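Local coordinates for flagellar hook-associated protein 2 (Helicobacter pylori, PDB 6IWY) that caps the distal end of the growing flagellar filament, helping flagellin monomers polymerise there and keeping exported subunits from leaking away, at residues A[55-60]-A[354-359]; A[124-129]-A[219-224]; A[155-160]-A[198-203]; A[227-232]-A[247-252]. One frame throughout, in Å; residues are numbered along the deposited sequence.

From the N terminus, 55-60 comes first and pairs with 354-359: contact 1 ties the loop before strand 61-67 to the end of helix 349-356, closing a loop of 293 residues within which the other three nest. Contact 2 joins the end of strand 126-127 and its continuation to strand 219-224, and contact 3 is nested within it, setting strand 154-158 against the turn into helix 201-205. Contact 4 follows in series and closes a short loop of 14 residues, tying the start of strand 230-233 to the loop after helix 237-240. None cross. Ser-129 OG of contact 2 probably bonds to Gly-228 O of contact 4, and Ser-359 of contact 1 packs on Phe-127.

Contact 1 (A[55-60]-A[354-359]); sequences IFSQVD and NTLFMS
Phe-56 and Phe-357 meet by their ring atoms, CE1 to CE1 at 3.8 Å, with the two side chains crossing at about a right angle. Phe-357 CE1 lies at the edge of the Phe-56 ring, near its plane. One face of the Phe-357 ring is covered by its own chain neighbour: Leu-356 CB sits 3.8 Å above the plane, over the centre. Phe-56 also meets the ring of Phe-49, and its side chain touches Leu-82 and Val-85 of helix 82-92. Phe-56 CG is anti to the backbone N (chi1 -167°); farther out, CZ lies 3.6 Å from Leu-356 O, which stands obliquely to the ring.

Leu-356 is the last residue of helix 349-356, and its two methyls meet different parts of loop 55-60. CD1 approaches Ser-57 at OG (3.4 Å) and CB, and reaches Val-59 CG2 at 4.3 Å. CD2 lies against Phe-56 O at 3.5 Å. The Ser-57 hydroxyl is turned to its own loop: OG donates to Val-59 O at 2.6 Å, in the carbonyl plane and on a lone pair. Backbone bonds of Phe-56 to Met-80 and of Ser-57 to Gly-79 tie the same loop to the approach of helix 82-92.

Between the two segments, the joint is therefore carried by aromatic and aliphatic carbons set against backbone carbonyls and the flank of a hydroxyl already used inside the loop. Such packing fastens the helix end by shape and burial of apolar surface, and polar bonding hardly directs it.

Contact 2 (A[124-129]-A[219-224]); sequences RVYFGS and SLIIND
Ser-129 and Asp-224 form an antiparallel hydrogen-bonded beta pair, at the start of strand 129-132 where it joins strand 219-224 in a three-stranded sheet. Ser-129 N bonds to Asp-224 O at 3.1 Å, and Asp-224 N returns a bond to Ser-129 O at 2.9 Å. The chain arrives here from strand 126-127 of another sheet, turning at Gly-128, whose phi is positive (85°) and whose CA lies close to Asp-224 O. The side chains of Ser-129 and Asp-224, on the same face of the sheet, have other partners: Ser-129 OG bonds to Gly-228 O, and Asp-224 OD2 forms a salt bridge with Arg-226.

Beside this turn Tyr-126 receives Ile-221 over one ring face, a CH-pi contact with CD1 4.2 Å from the centroid. Ile-221 CG2 lies near the phenol end, whose OH bonds to Asp-212 of strand 209-214. Asn-223 OD1 lies in the plane of the same ring, at its edge.

The Asn-223 amide nitrogen links the two strand ends of the turn. ND2 donates almost straight (174°) to Phe-127 O at 2.6 Å and also to Ser-129 O at 2.8 Å, where it arrives from above the carbonyl plane, on the face opposite to Asp-224 N.

Contact 3 (A[155-160]-A[198-203]); sequences LNLKGA and PNFKNL
Phe-200 points the rim of its ring at the end of strand 154-158. Leu-157 O lies in the ring plane, 3.6 Å from CZ, and Lys-158 O stands at the same rim, near the plane, 3.6 Å from CE1. Leu-157 CB comes in obliquely to CE1 at 3.6 Å, and Gly-159 CA does likewise at 3.7 Å. One face of the ring is taken by the CB of its neighbour Asn-199. CG is anti to the carbonyl carbon (chi1 -56°), and the ring end comes nearer to the strand than the bond from CA to CB would suggest.

Leu-203, from the first turn of helix 201-205, reaches the same bend with a single methyl. Its CD1 lies 3.6 Å from Ala-160 N and 3.7 Å from Lys-158 O, so it rests on the backbone that leaves the strand. A single hydrogen bond joins the segments: Ala-160 N donates to Asn-199 O at 3.2 Å, nearly straight (174°) and in the carbonyl plane.

Leu-157 and Phe-200 both also touch Leu-194 of helix 179-196 and Ile-209 of strand 209-214. Helix 179-196 and the turn after it thus pack through apolar side chains on the beta-hairpin of strands 154-158 and 164-173, a helix-on-antiparallel-sheet packing as in alpha+beta domains.

Contact 4 (A[227-232]-A[247-252]); sequences GGNIEV and TQESDL
Thr-247 and Ile-230 are joined by two hydrogen bonds. The backbone N of Thr-247 donates to Ile-230 O at 3.0 Å, coming nearly along the C=O axis. In the other direction Ile-230 N donates to the hydroxyl oxygen Thr-247 OG1 at 3.1 Å, almost straight (174°). OG1 can face that N-H because it stands between the backbone N and the carbonyl carbon of its own residue (chi1 57°). A side-chain oxygen thus accepts where a neighbouring strand would offer a carbonyl.

This joins a loop to the border of a sheet. Strand 230-233 is an outermost strand of the antiparallel sheet that also holds 154-158, with Glu-231 bonded through its backbone to Asn-156. Along the other edge of this strand, Thr-247 pairs with Ile-230 and Thr-245 bonds through its backbone to Val-232, so the loop after helix 237-240 runs antiparallel to the strand for a short way without being a regular strand at 247-252.

Apolar contact comes from the methyl of Thr-247: CG2 lies 3.7 Å from Ile-230 CB. Both residues also rest on Leu-131 of strand 129-132, and the Ile-230 side chain further touches Ser-129 and Leu-157.

Asn-229 and Glu-249 meet near the surface. Glu-249 CG lies 3.6 Å from Asn-229 CG, though the fine fit of this pair is doubtful. The side chains pass at a slant, with amide and carboxylate planes 79° apart, and Glu-249 OE2 stays 4.1 Å from Asn-229 ND2.

Contact 1 (A[55-60]-A[354-359])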
loop_
_atom_site.group_PDB
_atom_site.type_symbol
_atom_site.label_atom_id
_atom_site.label_comp_id
_atom_site.label_asym_id
_atom_site.label_seq_id
_atom_site.Cartn_x
_atom_site.Cartn_y
_atom_site.Cartn_z
ATOM N N ILE A 55 12.610 -5.778 -20.074
ATOM C CA ILE A 55 11.855 -6.612 -19.165
ATOM C C ILE A 55 11.827 -5.978 -17.788
ATOM O O ILE A 55 12.874 -5.696 -17.193
ATOM C CB ILE A 55 12.424 -8.056 -19.130
ATOM C CG1 ILE A 55 12.329 -8.671 -20.552
ATOM C CG2 ILE A 55 11.667 -8.943 -18.107
ATOM C CD1 ILE A 55 12.840 -10.100 -20.683
ATOM N N PHE A 56 10.609 -5.726 -17.302
ATOM C CA PHE A 56 10.393 -5.227 -15.950
ATOM C C PHE A 56 10.637 -6.315 -14.899
ATOM O O PHE A 56 11.337 -6.085 -13.938
ATOM C CB PHE A 56 8.991 -4.636 -15.792
ATOM C CG PHE A 56 8.822 -3.844 -14.533
ATOM C CD1 PHE A 56 8.483 -4.464 -13.358
ATOM C CD2 PHE A 56 9.065 -2.471 -14.514
ATOM C CE1 PHE A 56 8.343 -3.733 -12.182
ATOM C CE2 PHE A 56 8.937 -1.736 -13.350
ATOM C CZ PHE A 56 8.573 -2.366 -12.185
ATOM N N SER A 57 10.051 -7.490 -15.073
ATOM C CA SER A 57 10.183 -8.585 -14.098
ATOM C C SER A 57 10.207 -9.938 -14.784
ATOM O O SER A 57 9.421 -10.175 -15.681
ATOM C CB SER A 57 9.004 -8.580 -13.129
ATOM O OG SER A 57 8.927 -9.823 -12.445
ATOM N N GLN A 58 11.096 -10.817 -14.329
ATOM C CA GLN A 58 11.197 -12.179 -14.836
ATOM C C GLN A 58 10.380 -13.155 -14.019
ATOM O O GLN A 58 10.508 -14.364 -14.204
ATOM C CB GLN A 58 12.645 -12.635 -14.793
ATOM C CG GLN A 58 13.588 -11.636 -15.404
ATOM C CD GLN A 58 14.866 -12.258 -15.929
ATOM O OE1 GLN A 58 15.951 -11.747 -15.651
ATOM N NE2 GLN A 58 14.753 -13.346 -16.705
ATOM N N VAL A 59 9.553 -12.646 -13.109
ATOM C CA VAL A 59 8.768 -13.505 -12.226
ATOM C C VAL A 59 7.352 -12.949 -12.161
ATOM O O VAL A 59 7.161 -11.754 -12.363
ATOM C CB VAL A 59 9.395 -13.575 -10.787
ATOM C CG1 VAL A 59 10.839 -14.062 -10.838
ATOM C CG2 VAL A 59 9.319 -12.234 -10.075
ATOM N N ASP A 60 6.363 -13.800 -11.910
ATOM C CA ASP A 60 5.015 -13.320 -11.607
ATOM C C ASP A 60 4.982 -12.731 -10.201
ATOM O O ASP A 60 5.607 -13.262 -9.251
ATOM C CB ASP A 60 3.974 -14.433 -11.631
ATOM C CG ASP A 60 3.771 -15.041 -12.999
ATOM O OD1 ASP A 60 4.311 -14.535 -14.004
ATOM O OD2 ASP A 60 3.035 -16.057 -13.058
ATOM N N ASN A 354 11.593 -5.476 -2.774
ATOM C CA ASN A 354 12.937 -4.874 -2.608
ATOM C C ASN A 354 13.692 -4.671 -3.936
ATOM O O ASN A 354 14.516 -3.790 -4.061
ATOM C CB ASN A 354 13.804 -5.711 -1.644
ATOM C CG ASN A 354 14.832 -4.857 -0.911
ATOM O OD1 ASN A 354 14.458 -3.889 -0.242
ATOM N ND2 ASN A 354 16.132 -5.189 -1.046
ATOM N N THR A 355 13.367 -5.494 -4.923
ATOM C CA THR A 355 14.057 -5.504 -6.202
ATOM C C THR A 355 13.184 -4.800 -7.240
ATOM O O THR A 355 13.621 -3.874 -7.903
ATOM C CB THR A 355 14.292 -6.955 -6.631
ATOM O OG1 THR A 355 13.758 -7.832 -5.630
ATOM C CG2 THR A 355 15.748 -7.238 -6.793
ATOM N N LEU A 356 11.930 -5.213 -7.345
ATOM C CA LEU A 356 11.034 -4.679 -8.364
ATOM C C LEU A 356 10.366 -3.361 -8.035
ATOM O O LEU A 356 10.073 -2.615 -8.965
ATOM C CB LEU A 356 9.935 -5.687 -8.703
ATOM C CG LEU A 356 10.426 -7.029 -9.266
ATOM C CD1 LEU A 356 9.235 -7.934 -9.630
ATOM C CD2 LEU A 356 11.355 -6.803 -10.464
ATOM N N PHE A 357 10.117 -3.059 -6.754
ATOM C CA PHE A 357 9.173 -1.984 -6.408
ATOM C C PHE A 357 9.600 -0.931 -5.414
ATOM O O PHE A 357 8.809 -0.470 -4.623
ATOM C CB PHE A 357 7.866 -2.587 -5.875
ATOM C CG PHE A 357 7.163 -3.481 -6.831
ATOM C CD1 PHE A 357 6.896 -3.071 -8.118
ATOM C CD2 PHE A 357 6.733 -4.722 -6.423
ATOM C CE1 PHE A 357 6.219 -3.886 -8.989
ATOM C CE2 PHE A 357 6.074 -5.547 -7.291
ATOM C CZ PHE A 357 5.811 -5.125 -8.586
ATOM N N MET A 358 10.836 -0.496 -5.441
ATOM C CA MET A 358 11.171 0.710 -4.693
ATOM C C MET A 358 10.176 1.808 -5.068
ATOM O O MET A 358 9.795 1.946 -6.246
ATOM C CB MET A 358 12.598 1.145 -4.989
ATOM C CG MET A 358 13.639 0.729 -3.904
ATOM S SD MET A 358 13.139 -0.384 -2.512
ATOM C CE MET A 358 14.664 -0.337 -1.535
ATOM N N SER A 359 9.712 2.558 -4.075
ATOM C CA SER A 359 8.875 3.706 -4.347
ATOM C C SER A 359 9.447 4.931 -3.678
ATOM O O SER A 359 10.009 4.832 -2.600
ATOM C CB SER A 359 7.483 3.460 -3.831
ATOM O OG SER A 359 7.490 3.276 -2.408
#

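Contact 2 (A[124-129]-A[219-224])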
loop_
_atom_site.group_PDB
_atom_site.type_symbol
_atom_site.label_atom_id
_atom_site.label_comp_id
_atom_site.label_asym_id
_atom_site.label_seq_id
_atom_site.Cartn_x
_atom_site.Cartn_y
_atom_site.Cartn_z
ATOM N N ARG A 124 -3.653 10.055 -1.737
ATOM C CA ARG A 124 -2.260 9.685 -1.538
ATOM C C ARG A 124 -2.205 8.220 -1.918
ATOM O O ARG A 124 -3.218 7.530 -1.779
ATOM C CB ARG A 124 -1.815 9.972 -0.127
ATOM C CG ARG A 124 -1.770 11.467 0.130
ATOM C CD ARG A 124 -1.321 11.799 1.521
ATOM N NE ARG A 124 0.104 11.532 1.729
ATOM C CZ ARG A 124 0.737 11.664 2.898
ATOM N NH1 ARG A 124 0.073 12.067 3.982
ATOM N NH2 ARG A 124 2.058 11.408 2.979
ATOM N N VAL A 125 -1.094 7.767 -2.498
ATOM C CA VAL A 125 -0.925 6.346 -2.787
ATOM C C VAL A 125 -0.020 5.686 -1.738
ATOM O O VAL A 125 1.113 6.058 -1.562
ATOM C CB VAL A 125 -0.348 6.101 -4.159
ATOM C CG1 VAL A 125 -0.100 4.636 -4.330
ATOM C CG2 VAL A 125 -1.287 6.563 -5.259
ATOM N N TYR A 126 -0.530 4.699 -1.033
ATOM C CA TYR A 126 0.249 4.044 -0.008
ATOM C C TYR A 126 0.571 2.692 -0.552
ATOM O O TYR A 126 -0.326 1.920 -0.775
ATOM C CB TYR A 126 -0.531 3.942 1.288
ATOM C CG TYR A 126 -0.714 5.279 1.928
ATOM C CD1 TYR A 126 -1.898 5.985 1.796
ATOM C CD2 TYR A 126 0.314 5.860 2.623
ATOM C CE1 TYR A 126 -2.045 7.248 2.374
ATOM C CE2 TYR A 126 0.185 7.098 3.192
ATOM C CZ TYR A 126 -0.995 7.791 3.066
ATOM O OH TYR A 126 -1.090 9.030 3.653
ATOM N N PHE A 127 1.848 2.419 -0.799
ATOM C CA PHE A 127 2.266 1.134 -1.325
ATOM C C PHE A 127 2.392 0.172 -0.173
ATOM O O PHE A 127 2.663 0.583 0.929
ATOM C CB PHE A 127 3.602 1.272 -2.058
ATOM C CG PHE A 127 3.506 2.116 -3.273
ATOM C CD1 PHE A 127 3.910 3.436 -3.246
ATOM C CD2 PHE A 127 2.961 1.603 -4.432
ATOM C CE1 PHE A 127 3.784 4.219 -4.371
ATOM C CE2 PHE A 127 2.816 2.372 -5.553
ATOM C CZ PHE A 127 3.218 3.685 -5.529
ATOM N N GLY A 128 2.133 -1.102 -0.440
ATOM C CA GLY A 128 2.316 -2.159 0.545
ATOM C C GLY A 128 1.096 -2.300 1.441
ATOM O O GLY A 128 -0.024 -2.249 0.959
ATOM N N SER A 129 1.328 -2.418 2.739
ATOM C CA SER A 129 0.290 -2.576 3.713
ATOM C C SER A 129 0.030 -1.346 4.589
ATOM O O SER A 129 0.867 -0.469 4.763
ATOM C CB SER A 129 0.695 -3.726 4.617
ATOM O OG SER A 129 2.081 -3.691 4.866
ATOM N N SER A 219 -7.738 11.098 11.282
ATOM C CA SER A 219 -7.319 9.743 10.993
ATOM C C SER A 219 -5.824 9.620 10.934
ATOM O O SER A 219 -5.126 10.533 10.506
ATOM C CB SER A 219 -7.894 9.290 9.653
ATOM O OG SER A 219 -9.238 8.881 9.813
ATOM N N LEU A 220 -5.367 8.463 11.369
ATOM C CA LEU A 220 -3.993 8.086 11.318
ATOM C C LEU A 220 -3.928 6.935 10.358
ATOM O O LEU A 220 -4.883 6.164 10.240
ATOM C CB LEU A 220 -3.521 7.597 12.694
ATOM C CG LEU A 220 -2.515 8.463 13.439
ATOM C CD1 LEU A 220 -3.086 9.833 13.732
ATOM C CD2 LEU A 220 -2.096 7.780 14.732
ATOM N N ILE A 221 -2.800 6.797 9.682
ATOM C CA ILE A 221 -2.579 5.653 8.817
ATOM C C ILE A 221 -1.150 5.167 9.001
ATOM O O ILE A 221 -0.201 5.924 8.830
ATOM C CB ILE A 221 -2.905 6.010 7.337
ATOM C CG1 ILE A 221 -2.801 4.756 6.454
ATOM C CG2 ILE A 221 -1.980 7.081 6.851
ATOM C CD1 ILE A 221 -3.593 4.800 5.202
ATOM N N ILE A 222 -0.986 3.926 9.426
ATOM C CA ILE A 222 0.350 3.301 9.493
ATOM C C ILE A 222 0.529 2.665 8.111
ATOM O O ILE A 222 -0.383 2.015 7.615
ATOM C CB ILE A 222 0.425 2.230 10.627
ATOM C CG1 ILE A 222 -0.178 2.796 11.923
ATOM C CG2 ILE A 222 1.879 1.794 10.911
ATOM C CD1 ILE A 222 -0.349 1.783 13.090
ATOM N N ASN A 223 1.647 2.920 7.454
ATOM C CA ASN A 223 1.940 2.300 6.154
ATOM C C ASN A 223 3.312 1.708 6.231
ATOM O O ASN A 223 4.217 2.316 6.818
ATOM C CB ASN A 223 1.874 3.306 5.002
ATOM C CG ASN A 223 2.411 2.743 3.668
ATOM O OD1 ASN A 223 3.220 3.381 3.024
ATOM N ND2 ASN A 223 1.958 1.563 3.258
ATOM N N ASP A 224 3.427 0.490 5.696
ATOM C CA ASP A 224 4.695 -0.201 5.506
ATOM C C ASP A 224 4.868 -0.512 4.013
ATOM O O ASP A 224 4.148 -1.347 3.471
ATOM C CB ASP A 224 4.715 -1.492 6.305
ATOM C CG ASP A 224 6.053 -2.246 6.178
ATOM O OD1 ASP A 224 7.074 -1.664 5.699
ATOM O OD2 ASP A 224 6.082 -3.443 6.573
#

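Contact 3 (A[155-160]-A[198-203])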
loop_
_atom_site.group_PDB
_atom_site.type_symbol
_atom_site.label_atom_id
_atom_site.label_comp_id
_atom_site.label_asym_id
_atom_site.label_seq_id
_atom_site.Cartn_x
_atom_site.Cartn_y
_atom_site.Cartn_z
ATOM N N LEU A 155 2.117 -1.986 18.749
ATOM C CA LEU A 155 2.213 -2.064 17.300
ATOM C C LEU A 155 3.064 -3.273 16.950
ATOM O O LEU A 155 4.244 -3.344 17.361
ATOM C CB LEU A 155 2.947 -0.833 16.754
ATOM C CG LEU A 155 2.131 0.342 16.281
ATOM C CD1 LEU A 155 3.046 1.484 16.033
ATOM C CD2 LEU A 155 1.429 -0.096 14.988
ATOM N N ASN A 156 2.496 -4.191 16.175
ATOM C CA ASN A 156 3.230 -5.331 15.654
ATOM C C ASN A 156 3.556 -5.126 14.188
ATOM O O ASN A 156 2.655 -5.112 13.343
ATOM C CB ASN A 156 2.418 -6.585 15.792
ATOM C CG ASN A 156 3.125 -7.618 16.558
ATOM O OD1 ASN A 156 3.109 -7.585 17.810
ATOM N ND2 ASN A 156 3.768 -8.550 15.862
ATOM N N LEU A 157 4.852 -4.960 13.905
ATOM C CA LEU A 157 5.365 -4.702 12.580
ATOM C C LEU A 157 6.502 -5.650 12.314
ATOM O O LEU A 157 7.098 -6.192 13.265
ATOM C CB LEU A 157 5.904 -3.290 12.504
ATOM C CG LEU A 157 4.866 -2.180 12.592
ATOM C CD1 LEU A 157 5.443 -0.939 13.302
ATOM C CD2 LEU A 157 4.452 -1.836 11.204
ATOM N N LYS A 158 6.813 -5.814 11.021
ATOM C CA LYS A 158 7.960 -6.583 10.580
ATOM C C LYS A 158 9.218 -5.741 10.714
ATOM O O LYS A 158 9.267 -4.634 10.233
ATOM C CB LYS A 158 7.793 -7.012 9.125
ATOM C CG LYS A 158 8.763 -8.076 8.725
ATOM C CD LYS A 158 8.513 -8.610 7.325
ATOM C CE LYS A 158 9.058 -7.696 6.221
ATOM N NZ LYS A 158 9.570 -8.531 5.094
ATOM N N GLY A 159 10.240 -6.274 11.358
ATOM C CA GLY A 159 11.477 -5.529 11.611
ATOM C C GLY A 159 12.565 -5.665 10.555
ATOM O O GLY A 159 12.481 -6.443 9.621
ATOM N N ALA A 160 13.614 -4.893 10.751
ATOM C CA ALA A 160 14.812 -4.949 9.926
ATOM C C ALA A 160 15.359 -6.380 9.731
ATOM O O ALA A 160 15.985 -6.665 8.719
ATOM C CB ALA A 160 15.865 -4.065 10.537
ATOM N N PRO A 198 15.617 -0.606 18.253
ATOM C CA PRO A 198 16.651 -0.962 17.287
ATOM C C PRO A 198 16.105 -1.652 16.033
ATOM O O PRO A 198 16.629 -1.465 14.932
ATOM C CB PRO A 198 17.529 -1.941 18.064
ATOM C CG PRO A 198 17.318 -1.623 19.474
ATOM C CD PRO A 198 15.897 -1.182 19.578
ATOM N N ASN A 199 15.044 -2.434 16.211
ATOM C CA ASN A 199 14.454 -3.185 15.103
ATOM C C ASN A 199 13.705 -2.249 14.158
ATOM O O ASN A 199 13.413 -2.631 13.016
ATOM C CB ASN A 199 13.481 -4.241 15.627
ATOM C CG ASN A 199 14.105 -5.168 16.653
ATOM O OD1 ASN A 199 15.153 -5.757 16.407
ATOM N ND2 ASN A 199 13.463 -5.304 17.804
ATOM N N PHE A 200 13.382 -1.033 14.618
ATOM C CA PHE A 200 12.640 -0.100 13.768
ATOM C C PHE A 200 13.303 1.221 13.394
ATOM O O PHE A 200 12.905 1.825 12.392
ATOM C CB PHE A 200 11.213 0.108 14.315
ATOM C CG PHE A 200 10.474 -1.165 14.455
ATOM C CD1 PHE A 200 10.002 -1.821 13.332
ATOM C CD2 PHE A 200 10.333 -1.767 15.686
ATOM C CE1 PHE A 200 9.366 -3.029 13.429
ATOM C CE2 PHE A 200 9.690 -2.971 15.786
ATOM C CZ PHE A 200 9.211 -3.604 14.634
ATOM N N LYS A 201 14.315 1.643 14.161
ATOM C CA LYS A 201 14.972 2.942 13.976
ATOM C C LYS A 201 15.181 3.294 12.510
ATOM O O LYS A 201 14.819 4.388 12.079
ATOM C CB LYS A 201 16.322 2.988 14.719
ATOM N N ASN A 202 15.752 2.373 11.741
ATOM C CA ASN A 202 16.131 2.678 10.364
ATOM C C ASN A 202 14.990 2.508 9.389
ATOM O O ASN A 202 14.993 3.106 8.302
ATOM C CB ASN A 202 17.333 1.847 9.933
ATOM C CG ASN A 202 18.569 2.195 10.715
ATOM O OD1 ASN A 202 19.148 3.273 10.532
ATOM N ND2 ASN A 202 18.981 1.295 11.613
ATOM N N LEU A 203 14.010 1.697 9.756
ATOM C CA LEU A 203 12.793 1.607 8.926
ATOM C C LEU A 203 11.988 2.898 8.965
ATOM O O LEU A 203 11.376 3.276 7.975
ATOM C CB LEU A 203 11.925 0.410 9.316
ATOM C CG LEU A 203 12.589 -0.892 8.851
ATOM C CD1 LEU A 203 11.780 -2.035 9.424
ATOM C CD2 LEU A 203 12.727 -0.999 7.326
#

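Contact 4 (A[227-232]-A[247-252])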
loop_
_atom_site.group_PDB
_atom_site.type_symbol
_atom_site.label_atom_id
_atom_site.label_comp_id
_atom_site.label_asym_id
_atom_site.label_seq_id
_atom_site.Cartn_x
_atom_site.Cartn_y
_atom_site.Cartn_z
ATOM N N GLY A 227 5.380 -4.054 2.786
ATOM C CA GLY A 227 4.214 -4.904 2.745
ATOM C C GLY A 227 4.025 -5.861 3.904
ATOM O O GLY A 227 3.105 -6.630 3.888
ATOM N N GLY A 228 4.852 -5.800 4.935
ATOM C CA GLY A 228 4.730 -6.751 6.034
ATOM C C GLY A 228 3.436 -6.598 6.835
ATOM O O GLY A 228 2.822 -5.553 6.840
ATOM N N ASN A 229 3.044 -7.666 7.520
ATOM C CA ASN A 229 1.960 -7.632 8.474
ATOM C C ASN A 229 2.058 -6.434 9.389
ATOM O O ASN A 229 3.145 -6.070 9.814
ATOM C CB ASN A 229 1.985 -8.894 9.300
ATOM C CG ASN A 229 1.615 -10.123 8.498
ATOM O OD1 ASN A 229 1.301 -10.045 7.317
ATOM N ND2 ASN A 229 1.644 -11.269 9.141
ATOM N N ILE A 230 0.920 -5.789 9.618
ATOM C CA ILE A 230 0.757 -4.775 10.647
ATOM C C ILE A 230 -0.418 -5.177 11.577
ATOM O O ILE A 230 -1.484 -5.586 11.084
ATOM C CB ILE A 230 0.405 -3.407 10.053
ATOM C CG1 ILE A 230 1.456 -2.939 9.052
ATOM C CG2 ILE A 230 0.277 -2.334 11.180
ATOM C CD1 ILE A 230 0.969 -1.691 8.282
ATOM N N GLU A 231 -0.202 -5.062 12.895
ATOM C CA GLU A 231 -1.225 -5.298 13.912
ATOM C C GLU A 231 -1.173 -4.239 14.995
ATOM O O GLU A 231 -0.102 -3.839 15.425
ATOM C CB GLU A 231 -1.044 -6.643 14.596
ATOM C CG GLU A 231 -0.896 -7.813 13.645
ATOM C CD GLU A 231 -0.778 -9.196 14.350
ATOM O OE1 GLU A 231 -0.840 -10.236 13.622
ATOM O OE2 GLU A 231 -0.603 -9.242 15.608
ATOM N N VAL A 232 -2.345 -3.795 15.432
ATOM C CA VAL A 232 -2.472 -2.931 16.581
ATOM C C VAL A 232 -3.177 -3.764 17.621
ATOM O O VAL A 232 -4.338 -4.092 17.476
ATOM C CB VAL A 232 -3.307 -1.700 16.249
ATOM C CG1 VAL A 232 -3.458 -0.763 17.480
ATOM C CG2 VAL A 232 -2.703 -0.989 15.044
ATOM N N THR A 247 -3.750 -6.286 9.301
ATOM C CA THR A 247 -3.787 -6.259 7.851
ATOM C C THR A 247 -3.914 -7.673 7.350
ATOM O O THR A 247 -3.374 -8.601 7.960
ATOM C CB THR A 247 -2.514 -5.665 7.246
ATOM O OG1 THR A 247 -1.373 -6.415 7.701
ATOM C CG2 THR A 247 -2.362 -4.204 7.651
ATOM N N GLN A 248 -4.610 -7.805 6.213
ATOM C CA GLN A 248 -4.880 -9.099 5.554
ATOM C C GLN A 248 -3.652 -9.593 4.799
ATOM O O GLN A 248 -3.302 -9.055 3.741
ATOM C CB GLN A 248 -6.065 -8.991 4.578
ATOM N N GLU A 249 -3.010 -10.617 5.363
ATOM C CA GLU A 249 -1.981 -11.341 4.652
ATOM C C GLU A 249 -2.636 -11.864 3.393
ATOM O O GLU A 249 -3.531 -12.708 3.463
ATOM C CB GLU A 249 -1.526 -12.536 5.476
ATOM C CG GLU A 249 -0.274 -12.311 6.306
ATOM C CD GLU A 249 0.579 -13.575 6.345
ATOM O OE1 GLU A 249 0.132 -14.565 6.979
ATOM O OE2 GLU A 249 1.665 -13.586 5.701
ATOM N N SER A 250 -2.218 -11.347 2.249
ATOM C CA SER A 250 -2.809 -11.774 0.989
ATOM C C SER A 250 -2.067 -12.989 0.437
ATOM O O SER A 250 -0.846 -13.054 0.469
ATOM C CB SER A 250 -2.813 -10.635 -0.036
ATOM O OG SER A 250 -3.361 -11.099 -1.269
ATOM N N ASP A 251 -2.826 -13.930 -0.108
ATOM C CA ASP A 251 -2.310 -15.240 -0.500
ATOM C C ASP A 251 -1.492 -15.191 -1.793
ATOM O O ASP A 251 -1.805 -14.449 -2.702
ATOM C CB ASP A 251 -3.479 -16.211 -0.642
ATOM N N LEU A 252 -0.463 -16.026 -1.870
ATOM C CA LEU A 252 0.566 -15.971 -2.923
ATOM C C LEU A 252 0.140 -16.409 -4.330
ATOM O O LEU A 252 0.477 -15.780 -5.328
ATOM C CB LEU A 252 1.728 -16.862 -2.493
ATOM C CG LEU A 252 2.908 -16.958 -3.441
ATOM C CD1 LEU A 252 3.670 -15.658 -3.380
ATOM C CD2 LEU A 252 3.784 -18.143 -3.070
#